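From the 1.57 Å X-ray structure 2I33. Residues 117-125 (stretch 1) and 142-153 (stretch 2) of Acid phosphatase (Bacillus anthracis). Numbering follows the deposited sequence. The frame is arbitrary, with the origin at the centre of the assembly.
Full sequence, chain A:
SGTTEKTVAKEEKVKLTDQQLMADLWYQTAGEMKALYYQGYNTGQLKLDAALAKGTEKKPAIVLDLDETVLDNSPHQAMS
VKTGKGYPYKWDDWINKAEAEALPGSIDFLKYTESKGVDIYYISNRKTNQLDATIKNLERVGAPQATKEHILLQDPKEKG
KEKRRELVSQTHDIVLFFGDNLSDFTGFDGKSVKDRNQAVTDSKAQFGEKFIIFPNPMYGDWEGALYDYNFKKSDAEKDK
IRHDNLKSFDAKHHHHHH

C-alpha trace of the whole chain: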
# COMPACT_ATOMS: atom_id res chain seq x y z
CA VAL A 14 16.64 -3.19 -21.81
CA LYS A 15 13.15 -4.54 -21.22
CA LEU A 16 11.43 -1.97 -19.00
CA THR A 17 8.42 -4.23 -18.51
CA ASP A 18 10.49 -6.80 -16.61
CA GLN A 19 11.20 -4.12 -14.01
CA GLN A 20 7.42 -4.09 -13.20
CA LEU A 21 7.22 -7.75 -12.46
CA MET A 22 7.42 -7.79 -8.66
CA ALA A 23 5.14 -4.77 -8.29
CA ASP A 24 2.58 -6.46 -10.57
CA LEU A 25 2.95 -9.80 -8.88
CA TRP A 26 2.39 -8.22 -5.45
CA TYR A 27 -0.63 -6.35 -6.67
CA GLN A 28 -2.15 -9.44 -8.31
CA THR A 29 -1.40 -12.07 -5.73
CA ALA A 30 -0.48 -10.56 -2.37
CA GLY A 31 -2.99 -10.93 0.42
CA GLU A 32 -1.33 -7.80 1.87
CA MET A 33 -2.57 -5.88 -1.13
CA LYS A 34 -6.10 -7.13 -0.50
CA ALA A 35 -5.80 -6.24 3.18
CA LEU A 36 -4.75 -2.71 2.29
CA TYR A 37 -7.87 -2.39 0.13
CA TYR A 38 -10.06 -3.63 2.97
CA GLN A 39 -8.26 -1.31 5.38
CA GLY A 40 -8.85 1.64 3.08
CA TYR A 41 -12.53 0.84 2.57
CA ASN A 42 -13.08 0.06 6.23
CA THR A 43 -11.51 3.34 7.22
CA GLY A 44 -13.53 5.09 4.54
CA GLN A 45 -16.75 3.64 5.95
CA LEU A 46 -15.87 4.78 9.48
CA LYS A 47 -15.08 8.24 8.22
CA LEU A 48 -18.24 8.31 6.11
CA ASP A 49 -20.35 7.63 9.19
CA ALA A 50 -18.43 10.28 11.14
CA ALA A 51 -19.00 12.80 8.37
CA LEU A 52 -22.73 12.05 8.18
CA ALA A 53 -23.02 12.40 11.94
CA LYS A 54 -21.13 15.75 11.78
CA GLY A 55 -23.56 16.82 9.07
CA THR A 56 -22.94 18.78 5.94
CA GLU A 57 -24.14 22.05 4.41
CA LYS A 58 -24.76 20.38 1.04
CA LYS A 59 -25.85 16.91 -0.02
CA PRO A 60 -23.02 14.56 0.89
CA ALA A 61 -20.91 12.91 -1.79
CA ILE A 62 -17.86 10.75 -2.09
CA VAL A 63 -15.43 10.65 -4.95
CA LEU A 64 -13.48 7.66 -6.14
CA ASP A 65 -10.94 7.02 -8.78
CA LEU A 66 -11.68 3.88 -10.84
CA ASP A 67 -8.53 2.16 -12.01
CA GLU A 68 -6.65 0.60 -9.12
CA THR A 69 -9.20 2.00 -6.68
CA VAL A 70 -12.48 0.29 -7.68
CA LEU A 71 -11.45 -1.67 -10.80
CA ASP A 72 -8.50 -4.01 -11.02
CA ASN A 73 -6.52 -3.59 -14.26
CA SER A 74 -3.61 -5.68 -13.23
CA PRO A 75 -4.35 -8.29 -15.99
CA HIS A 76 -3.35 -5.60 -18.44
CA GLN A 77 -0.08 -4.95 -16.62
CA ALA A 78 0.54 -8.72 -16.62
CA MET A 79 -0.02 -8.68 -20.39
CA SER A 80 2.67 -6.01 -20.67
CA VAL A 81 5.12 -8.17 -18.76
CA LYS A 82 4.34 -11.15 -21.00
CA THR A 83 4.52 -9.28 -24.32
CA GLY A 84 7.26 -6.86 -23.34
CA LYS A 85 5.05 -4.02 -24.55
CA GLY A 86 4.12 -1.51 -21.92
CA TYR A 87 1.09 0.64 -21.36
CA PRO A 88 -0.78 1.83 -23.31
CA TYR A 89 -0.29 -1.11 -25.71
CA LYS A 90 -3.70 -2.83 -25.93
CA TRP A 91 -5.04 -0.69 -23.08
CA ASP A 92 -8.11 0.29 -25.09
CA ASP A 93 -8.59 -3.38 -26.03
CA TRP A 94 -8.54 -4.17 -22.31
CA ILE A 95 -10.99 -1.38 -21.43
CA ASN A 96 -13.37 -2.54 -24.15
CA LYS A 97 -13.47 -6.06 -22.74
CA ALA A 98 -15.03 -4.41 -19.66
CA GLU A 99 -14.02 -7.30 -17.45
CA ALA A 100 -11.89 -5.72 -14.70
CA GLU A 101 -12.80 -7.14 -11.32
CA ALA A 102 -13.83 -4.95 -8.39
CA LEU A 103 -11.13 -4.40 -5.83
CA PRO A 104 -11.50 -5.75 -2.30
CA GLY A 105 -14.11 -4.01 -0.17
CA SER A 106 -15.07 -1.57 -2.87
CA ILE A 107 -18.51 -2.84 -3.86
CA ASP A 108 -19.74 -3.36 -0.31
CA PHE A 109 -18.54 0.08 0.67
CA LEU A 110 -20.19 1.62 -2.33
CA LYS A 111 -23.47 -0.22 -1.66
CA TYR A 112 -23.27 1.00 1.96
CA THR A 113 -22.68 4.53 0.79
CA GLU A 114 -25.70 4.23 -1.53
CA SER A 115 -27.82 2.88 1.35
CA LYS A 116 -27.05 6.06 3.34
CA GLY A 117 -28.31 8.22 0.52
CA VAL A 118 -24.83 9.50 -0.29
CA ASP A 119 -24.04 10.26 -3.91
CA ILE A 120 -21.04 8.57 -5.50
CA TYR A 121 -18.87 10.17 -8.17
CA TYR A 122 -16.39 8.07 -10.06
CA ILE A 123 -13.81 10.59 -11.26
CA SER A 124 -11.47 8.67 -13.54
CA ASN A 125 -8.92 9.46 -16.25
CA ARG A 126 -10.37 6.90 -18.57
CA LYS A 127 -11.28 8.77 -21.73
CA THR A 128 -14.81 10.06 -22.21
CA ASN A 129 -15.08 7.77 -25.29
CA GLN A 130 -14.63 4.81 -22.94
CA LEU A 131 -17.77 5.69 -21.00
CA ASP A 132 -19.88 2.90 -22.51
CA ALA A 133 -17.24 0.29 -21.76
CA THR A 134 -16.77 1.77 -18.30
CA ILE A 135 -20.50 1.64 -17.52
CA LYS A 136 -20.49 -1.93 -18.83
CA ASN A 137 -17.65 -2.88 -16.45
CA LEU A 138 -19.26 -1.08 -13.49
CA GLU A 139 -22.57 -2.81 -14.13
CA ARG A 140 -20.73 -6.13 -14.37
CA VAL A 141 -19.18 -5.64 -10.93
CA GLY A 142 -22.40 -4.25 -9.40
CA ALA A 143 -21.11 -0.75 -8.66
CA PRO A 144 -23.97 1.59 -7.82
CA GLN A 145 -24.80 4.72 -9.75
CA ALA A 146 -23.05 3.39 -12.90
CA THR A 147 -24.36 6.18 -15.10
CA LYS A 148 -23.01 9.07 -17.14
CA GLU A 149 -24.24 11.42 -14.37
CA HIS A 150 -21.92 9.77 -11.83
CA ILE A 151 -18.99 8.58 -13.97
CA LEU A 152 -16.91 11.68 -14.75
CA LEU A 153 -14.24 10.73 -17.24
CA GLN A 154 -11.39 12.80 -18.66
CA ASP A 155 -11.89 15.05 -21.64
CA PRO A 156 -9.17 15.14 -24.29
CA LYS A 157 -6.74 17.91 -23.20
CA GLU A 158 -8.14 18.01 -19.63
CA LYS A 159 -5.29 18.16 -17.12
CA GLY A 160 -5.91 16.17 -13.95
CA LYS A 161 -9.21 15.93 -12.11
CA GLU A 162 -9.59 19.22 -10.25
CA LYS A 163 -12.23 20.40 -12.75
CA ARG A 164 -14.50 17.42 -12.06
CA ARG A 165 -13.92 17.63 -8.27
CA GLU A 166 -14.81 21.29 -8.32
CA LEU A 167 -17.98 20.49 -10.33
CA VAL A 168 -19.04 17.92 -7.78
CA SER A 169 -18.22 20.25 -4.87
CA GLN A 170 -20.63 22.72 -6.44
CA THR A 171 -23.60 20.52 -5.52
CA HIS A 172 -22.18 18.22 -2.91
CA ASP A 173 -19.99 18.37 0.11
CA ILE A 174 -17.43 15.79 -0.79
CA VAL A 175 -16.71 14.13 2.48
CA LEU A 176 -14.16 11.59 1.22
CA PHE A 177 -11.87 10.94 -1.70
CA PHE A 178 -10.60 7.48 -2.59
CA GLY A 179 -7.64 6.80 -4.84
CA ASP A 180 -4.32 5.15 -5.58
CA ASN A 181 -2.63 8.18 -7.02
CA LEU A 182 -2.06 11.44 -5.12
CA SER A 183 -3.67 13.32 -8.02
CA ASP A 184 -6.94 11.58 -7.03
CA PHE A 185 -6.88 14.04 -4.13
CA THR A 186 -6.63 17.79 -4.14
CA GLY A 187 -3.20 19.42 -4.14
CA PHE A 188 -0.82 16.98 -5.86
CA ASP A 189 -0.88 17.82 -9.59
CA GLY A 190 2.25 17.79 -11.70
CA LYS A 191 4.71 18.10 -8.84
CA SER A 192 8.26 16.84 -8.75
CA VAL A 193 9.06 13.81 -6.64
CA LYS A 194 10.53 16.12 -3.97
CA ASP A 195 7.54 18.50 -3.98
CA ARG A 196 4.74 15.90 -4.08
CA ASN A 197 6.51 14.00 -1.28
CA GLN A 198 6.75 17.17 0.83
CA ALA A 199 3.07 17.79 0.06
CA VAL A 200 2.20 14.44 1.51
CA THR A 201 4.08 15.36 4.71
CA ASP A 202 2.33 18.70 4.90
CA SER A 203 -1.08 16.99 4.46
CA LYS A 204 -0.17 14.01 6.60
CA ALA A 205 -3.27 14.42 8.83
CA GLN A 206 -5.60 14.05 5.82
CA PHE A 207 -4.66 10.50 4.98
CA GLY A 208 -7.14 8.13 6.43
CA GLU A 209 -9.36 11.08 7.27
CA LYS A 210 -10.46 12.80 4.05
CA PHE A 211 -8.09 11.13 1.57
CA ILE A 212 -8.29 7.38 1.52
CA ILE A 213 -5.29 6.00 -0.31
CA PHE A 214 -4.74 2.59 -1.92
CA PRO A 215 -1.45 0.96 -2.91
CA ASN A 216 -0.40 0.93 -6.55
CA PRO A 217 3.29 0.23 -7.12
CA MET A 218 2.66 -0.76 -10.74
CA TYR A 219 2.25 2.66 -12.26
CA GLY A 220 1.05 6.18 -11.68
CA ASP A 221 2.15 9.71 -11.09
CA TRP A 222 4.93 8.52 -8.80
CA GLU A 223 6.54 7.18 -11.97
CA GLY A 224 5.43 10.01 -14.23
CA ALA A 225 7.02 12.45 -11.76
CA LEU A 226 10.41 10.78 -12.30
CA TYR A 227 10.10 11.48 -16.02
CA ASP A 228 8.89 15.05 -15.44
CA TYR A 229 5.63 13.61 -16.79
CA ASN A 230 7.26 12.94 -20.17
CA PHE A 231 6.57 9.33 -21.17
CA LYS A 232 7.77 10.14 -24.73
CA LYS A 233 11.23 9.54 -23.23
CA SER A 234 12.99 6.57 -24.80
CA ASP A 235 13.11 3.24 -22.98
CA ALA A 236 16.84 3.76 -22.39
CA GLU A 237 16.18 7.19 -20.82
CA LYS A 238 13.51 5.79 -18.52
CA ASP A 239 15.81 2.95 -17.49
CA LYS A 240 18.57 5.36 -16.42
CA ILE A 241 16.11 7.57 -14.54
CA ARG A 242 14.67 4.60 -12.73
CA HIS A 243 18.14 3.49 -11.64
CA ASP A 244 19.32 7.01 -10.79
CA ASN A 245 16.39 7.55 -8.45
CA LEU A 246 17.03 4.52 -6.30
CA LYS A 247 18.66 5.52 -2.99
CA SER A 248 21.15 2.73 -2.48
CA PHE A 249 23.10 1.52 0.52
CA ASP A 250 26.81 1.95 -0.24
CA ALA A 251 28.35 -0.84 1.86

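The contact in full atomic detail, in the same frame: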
# COMPACT_ATOMS: atom_id res chain seq x y z
N GLY A 117 -27.83 7.13 1.32
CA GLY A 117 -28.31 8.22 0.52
C GLY A 117 -27.23 9.16 0.02
O GLY A 117 -27.53 10.29 -0.41
N VAL A 118 -25.99 8.71 0.08
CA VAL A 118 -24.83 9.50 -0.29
C VAL A 118 -24.55 9.26 -1.77
O VAL A 118 -24.42 8.11 -2.22
CB VAL A 118 -23.60 9.15 0.58
CG1 VAL A 118 -22.32 9.83 0.08
CG2 VAL A 118 -23.86 9.49 2.05
N ASP A 119 -24.40 10.34 -2.51
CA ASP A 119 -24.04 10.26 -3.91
C ASP A 119 -22.58 9.85 -4.11
O ASP A 119 -21.69 10.25 -3.36
CB ASP A 119 -24.30 11.58 -4.64
CG ASP A 119 -25.78 11.79 -4.97
OD1 ASP A 119 -26.46 10.77 -5.24
OD2 ASP A 119 -26.23 12.97 -5.00
N ILE A 120 -22.36 9.05 -5.14
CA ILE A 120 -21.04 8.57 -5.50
C ILE A 120 -20.65 9.17 -6.83
O ILE A 120 -21.43 9.13 -7.79
CB ILE A 120 -21.06 7.04 -5.64
CG1 ILE A 120 -21.46 6.43 -4.28
CG2 ILE A 120 -19.74 6.51 -6.16
CD1 ILE A 120 -21.93 5.01 -4.39
N TYR A 121 -19.44 9.72 -6.91
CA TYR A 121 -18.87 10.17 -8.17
C TYR A 121 -17.59 9.43 -8.45
O TYR A 121 -16.69 9.42 -7.63
CB TYR A 121 -18.64 11.66 -8.19
CG TYR A 121 -20.00 12.27 -8.12
CD1 TYR A 121 -20.77 12.41 -9.26
CD2 TYR A 121 -20.57 12.61 -6.90
CE1 TYR A 121 -22.06 12.90 -9.19
CE2 TYR A 121 -21.82 13.10 -6.81
CZ TYR A 121 -22.58 13.25 -7.95
OH TYR A 121 -23.85 13.76 -7.83
N TYR A 122 -17.58 8.77 -9.59
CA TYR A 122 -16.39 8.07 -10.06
C TYR A 122 -15.66 9.04 -10.98
O TYR A 122 -16.05 9.21 -12.13
CB TYR A 122 -16.75 6.80 -10.83
CG TYR A 122 -17.65 5.85 -10.07
CD1 TYR A 122 -17.14 5.00 -9.13
CD2 TYR A 122 -19.02 5.80 -10.32
CE1 TYR A 122 -17.94 4.11 -8.45
CE2 TYR A 122 -19.83 4.94 -9.63
CZ TYR A 122 -19.28 4.09 -8.70
OH TYR A 122 -20.08 3.21 -8.02
N ILE A 123 -14.59 9.65 -10.48
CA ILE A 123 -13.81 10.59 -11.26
C ILE A 123 -12.55 9.84 -11.69
O ILE A 123 -11.70 9.56 -10.87
CB ILE A 123 -13.48 11.85 -10.44
CG1 ILE A 123 -14.79 12.51 -9.99
CG2 ILE A 123 -12.64 12.82 -11.28
CD1 ILE A 123 -14.61 13.73 -9.10
N SER A 124 -12.46 9.57 -12.98
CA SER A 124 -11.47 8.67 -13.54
C SER A 124 -10.86 9.25 -14.80
O SER A 124 -11.55 9.93 -15.55
CB SER A 124 -12.16 7.35 -13.90
OG SER A 124 -11.38 6.58 -14.78
N ASN A 125 -9.57 9.01 -15.03
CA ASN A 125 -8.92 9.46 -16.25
C ASN A 125 -8.97 8.48 -17.43
O ASN A 125 -8.29 8.69 -18.43
CB ASN A 125 -7.51 9.97 -15.95
CG ASN A 125 -7.54 11.23 -15.12
OD1 ASN A 125 -8.59 11.85 -14.99
ND2 ASN A 125 -6.39 11.62 -14.56
N GLY A 142 -21.32 -4.63 -10.31
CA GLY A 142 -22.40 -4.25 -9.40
C GLY A 142 -22.15 -2.95 -8.65
O GLY A 142 -22.71 -2.72 -7.56
N ALA A 143 -21.36 -2.06 -9.25
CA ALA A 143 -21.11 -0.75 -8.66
C ALA A 143 -22.37 0.07 -8.79
O ALA A 143 -22.99 0.09 -9.87
CB ALA A 143 -19.94 -0.07 -9.36
N PRO A 144 -22.79 0.75 -7.72
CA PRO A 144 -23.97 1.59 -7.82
C PRO A 144 -23.74 2.85 -8.63
O PRO A 144 -22.60 3.28 -8.85
CB PRO A 144 -24.28 1.98 -6.38
CG PRO A 144 -23.06 1.81 -5.65
CD PRO A 144 -22.21 0.79 -6.36
N GLN A 145 -24.85 3.45 -9.06
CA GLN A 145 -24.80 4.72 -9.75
C GLN A 145 -23.85 4.66 -10.95
O GLN A 145 -23.07 5.58 -11.15
CB GLN A 145 -24.44 5.84 -8.73
CG GLN A 145 -25.56 6.11 -7.69
CD GLN A 145 -25.07 6.83 -6.43
OE1 GLN A 145 -24.27 7.76 -6.50
NE2 GLN A 145 -25.58 6.40 -5.26
N ALA A 146 -23.91 3.58 -11.73
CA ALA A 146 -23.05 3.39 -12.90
C ALA A 146 -23.65 4.06 -14.12
O ALA A 146 -24.04 3.39 -15.10
CB ALA A 146 -22.81 1.89 -13.17
N THR A 147 -23.73 5.38 -14.05
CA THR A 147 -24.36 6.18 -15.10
C THR A 147 -23.49 7.35 -15.49
O THR A 147 -22.64 7.77 -14.73
CB THR A 147 -25.72 6.74 -14.66
OG1 THR A 147 -25.53 7.69 -13.59
CG2 THR A 147 -26.64 5.63 -14.20
N LYS A 148 -23.77 7.92 -16.66
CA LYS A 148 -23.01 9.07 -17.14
C LYS A 148 -23.01 10.22 -16.12
O LYS A 148 -22.02 10.96 -16.00
CB LYS A 148 -23.54 9.56 -18.50
N GLU A 149 -24.09 10.34 -15.35
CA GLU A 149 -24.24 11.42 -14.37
C GLU A 149 -23.25 11.28 -13.21
O GLU A 149 -22.87 12.28 -12.56
CB GLU A 149 -25.68 11.46 -13.84
CG GLU A 149 -26.72 11.97 -14.86
CD GLU A 149 -27.05 10.99 -15.99
OE1 GLU A 149 -26.84 9.77 -15.83
OE2 GLU A 149 -27.54 11.45 -17.05
N HIS A 150 -22.81 10.05 -12.96
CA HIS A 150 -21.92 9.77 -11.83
C HIS A 150 -20.52 9.34 -12.21
O HIS A 150 -19.65 9.37 -11.37
CB HIS A 150 -22.58 8.75 -10.92
CG HIS A 150 -23.78 9.30 -10.21
ND1 HIS A 150 -23.72 9.87 -8.96
CD2 HIS A 150 -25.07 9.43 -10.62
CE1 HIS A 150 -24.92 10.30 -8.61
NE2 HIS A 150 -25.75 10.07 -9.61
N ILE A 151 -20.31 9.00 -13.48
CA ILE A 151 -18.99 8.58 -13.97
C ILE A 151 -18.41 9.73 -14.78
O ILE A 151 -18.87 9.99 -15.89
CB ILE A 151 -19.12 7.35 -14.86
CG1 ILE A 151 -19.75 6.18 -14.10
CG2 ILE A 151 -17.73 6.96 -15.39
CD1 ILE A 151 -20.35 5.13 -15.01
N LEU A 152 -17.44 10.43 -14.19
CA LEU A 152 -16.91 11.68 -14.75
C LEU A 152 -15.53 11.39 -15.30
O LEU A 152 -14.54 11.38 -14.56
CB LEU A 152 -16.88 12.79 -13.69
CG LEU A 152 -18.18 12.94 -12.89
CD1 LEU A 152 -18.12 14.13 -11.93
CD2 LEU A 152 -19.34 13.05 -13.83
N LEU A 153 -15.48 11.13 -16.60
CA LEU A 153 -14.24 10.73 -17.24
C LEU A 153 -13.49 11.93 -17.77
O LEU A 153 -14.02 13.07 -17.74
CB LEU A 153 -14.52 9.70 -18.35
CG LEU A 153 -15.26 8.44 -17.89
CD1 LEU A 153 -15.40 7.42 -19.01
CD2 LEU A 153 -14.55 7.85 -16.70

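Two side chains of the second stretch, rather than its backbone, continue the hydrogen bonding between two parallel strands on the N-terminal side of their backbone ladder. Gln145 OE1 accepts a hydrogen bond from Ile120 N (2.7 Å), and His150 ND1 donates one to Ile120 O (2.7 Å), so both backbone polar groups of Ile120 are satisfied by side chains. Because His150 ND1 is the donor here, the proton on this nitrogen is fixed by the contact. The Ile120 carbonyl lies at the edge of the imidazole, near its plane, as this bond requires.

From Tyr122 onward the backbone takes over. Tyr122 N donates to His150 O (2.8 Å), Leu152 N to Tyr122 O (2.8 Å), and Ser124 N to the carbonyl of the same leucine, Leu152 O (3.2 Å). Strand 119-125 thus runs parallel to strand 151-153, their directions 20° apart, with Tyr122 paired to Ile151 and Ile123 to Leu152. CA-H...O contacts accompany this ladder, the shortest from Leu153 CA to Ser124 O (3.3 Å).

The side chains alternate between the two faces. On one, Tyr122 CD2 packs against Ile151 CG1 (3.9 Å), while the phenol reaches back along the loop, where Tyr122 OH donates a hydrogen bond to Pro144 O (2.7 Å). This tyrosine has the largest area covered by the opposing stretch, and its hydroxyl ties the loop preceding the second strand to the sheet. Nearby, Ile120 CD1 meets Pro144 CG at 3.6 Å. On the other face, Ile123 CG1 approaches Leu152 CD1 (4.2 Å), which also lies 4.1 Å from Tyr121 CD1.

The rings of Tyr121 and His150 are nearly parallel, with planes at 19° and centroids 4.7 Å apart, but are slid so that they barely overlap; His150 ND1 sits over one face of the tyrosine ring.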